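Local coordinates for organic hydroperoxide resistance protein OHRB (Bacillus subtilis, PDB 2BJO) that takes part in resistance to organic hydroperoxides, probably by reducing them with a pair of cysteine thiols as in other Ohr proteins of the OsmC/Ohr family, at residues Gly58-Val63 against Leu96-Lys101. The protein carries 3 engineered substitutions. Sequence-based numbering, arbitrary orientation.
Sequences GALEHV and LVVNTK
Leu60 reaches from its helix to the methyls of Val98 and Thr100, a small piece of the helix-on-sheet packing in this OsmC/Ohr fold. Its helix, 44-65, also carries Cys55, which is disulfide-bonded to Cys119; Val98 lies on strand 89-99, the middle strand of its sheet, and Thr100 follows just past the strand's end. From Leu60 CA the bond to CB points toward the strand end, yet Leu60 CB is still 6.1 Å from Val98 CG1. Leu60 CG sits anti to the backbone N (chi1 -170°) and has closed to 4.8 Å from Thr100 CG2. There the side chain forks. Leu60 CD1 turns off and stays 5.0 Å from Thr100 CG2, while CD2 continues the extended path, anti to CA, and makes all of the contact between the two segments. Leu60 CD2 meets Thr100 CG2 at 3.8 Å and Val98 CG1 at 4.1 Å; those two methyls are themselves 3.8 Å apart, and CD2 rests against both. They come from the same side of the chain, two residues apart, whereas CB of Asn99 between them points away from the helix. Thr100 offers carbon here: chi1 of 54° turns its OG1 away to 6.1 Å from Leu60 CD2 and leaves the CG2 methyl to make the contact. All three residues are buried. Leu111 of helix 105-118 and Ile71 also pack on Leu60, Ala108 of helix 105-118 touches Thr100, and Phe56, one turn earlier on helix 44-65, touches Val98. Outside this core, where the strand gives way to a turn, Asn99 makes an Asx turn: its OD1 accepts a hydrogen bond from Lys101 N at 3.1 Å, with the donor 45° above the plane of the side-chain carbonyl.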
# COMPACT_ATOMS: atom_id res chain seq x y z
N GLY A 58 4.54 4.72 12.46
CA GLY A 58 5.56 3.85 13.05
C GLY A 58 6.94 4.48 13.00
O GLY A 58 7.71 4.40 13.95
N ALA A 59 7.23 5.11 11.86
CA ALA A 59 8.51 5.76 11.62
C ALA A 59 8.67 6.98 12.53
O ALA A 59 9.75 7.21 13.08
CB ALA A 59 8.61 6.10 10.17
N LEU A 60 7.59 7.75 12.68
CA LEU A 60 7.59 8.93 13.54
C LEU A 60 7.80 8.52 15.02
O LEU A 60 8.58 9.14 15.76
CB LEU A 60 6.29 9.70 13.26
CG LEU A 60 6.20 11.09 13.88
CD1 LEU A 60 7.16 12.12 13.27
CD2 LEU A 60 4.75 11.55 13.84
N GLU A 61 7.14 7.45 15.44
CA GLU A 61 7.29 6.88 16.77
C GLU A 61 8.70 6.36 17.04
O GLU A 61 9.24 6.59 18.12
CB GLU A 61 6.34 5.69 16.96
CG GLU A 61 6.42 4.92 18.25
CD GLU A 61 5.48 3.74 18.16
OE1 GLU A 61 4.45 3.73 18.85
OE2 GLU A 61 5.72 2.81 17.38
N HIS A 62 9.27 5.66 16.06
CA HIS A 62 10.66 5.20 16.19
C HIS A 62 11.66 6.36 16.26
O HIS A 62 12.60 6.29 17.03
CB HIS A 62 10.98 4.24 15.02
CG HIS A 62 12.38 3.74 15.01
ND1 HIS A 62 13.45 4.48 14.54
CD2 HIS A 62 12.91 2.57 15.45
CE1 HIS A 62 14.57 3.80 14.68
NE2 HIS A 62 14.26 2.63 15.22
N VAL A 63 11.52 7.43 15.48
CA VAL A 63 12.51 8.52 15.48
C VAL A 63 12.44 9.32 16.78
O VAL A 63 13.44 9.80 17.31
CB VAL A 63 12.51 9.41 14.21
CG1 VAL A 63 12.92 8.58 13.03
CG2 VAL A 63 11.19 10.09 13.98
N LEU A 96 0.56 13.55 3.11
CA LEU A 96 0.44 13.10 4.50
C LEU A 96 0.28 14.33 5.40
O LEU A 96 1.15 15.20 5.38
CB LEU A 96 1.64 12.24 4.94
CG LEU A 96 1.98 10.98 4.13
CD1 LEU A 96 3.38 10.47 4.44
CD2 LEU A 96 0.98 9.85 4.35
N VAL A 97 -0.80 14.39 6.17
CA VAL A 97 -1.08 15.54 7.04
C VAL A 97 -0.82 15.00 8.44
O VAL A 97 -1.53 14.11 8.91
CB VAL A 97 -2.50 16.12 6.93
CG1 VAL A 97 -2.62 17.44 7.72
CG2 VAL A 97 -2.89 16.41 5.49
N VAL A 98 0.20 15.55 9.08
CA VAL A 98 0.65 15.05 10.37
C VAL A 98 0.24 15.95 11.54
O VAL A 98 0.63 17.13 11.58
CB VAL A 98 2.18 14.89 10.35
CG1 VAL A 98 2.65 14.27 11.65
CG2 VAL A 98 2.63 14.05 9.16
N ASN A 99 -0.53 15.37 12.45
CA ASN A 99 -1.01 15.98 13.67
C ASN A 99 -0.21 15.33 14.79
O ASN A 99 -0.42 14.15 15.07
CB ASN A 99 -2.52 15.85 13.87
CG ASN A 99 -3.03 16.42 15.20
OD1 ASN A 99 -2.35 17.17 15.90
ND2 ASN A 99 -4.24 16.04 15.57
N THR A 100 0.70 16.09 15.40
CA THR A 100 1.45 15.66 16.58
C THR A 100 1.11 16.39 17.88
O THR A 100 1.97 16.62 18.73
CB THR A 100 2.97 15.79 16.36
OG1 THR A 100 3.27 17.13 15.96
CG2 THR A 100 3.45 14.79 15.35
N LYS A 101 -0.16 16.77 18.03
CA LYS A 101 -0.79 17.27 19.26
C LYS A 101 0.02 18.32 20.04
O LYS A 101 0.13 19.45 19.55
CB LYS A 101 -1.20 16.06 20.10
CG LYS A 101 -2.07 15.00 19.41
CD LYS A 101 -3.53 15.39 19.15
CE LYS A 101 -4.43 14.23 18.70
NZ LYS A 101 -4.59 13.08 19.63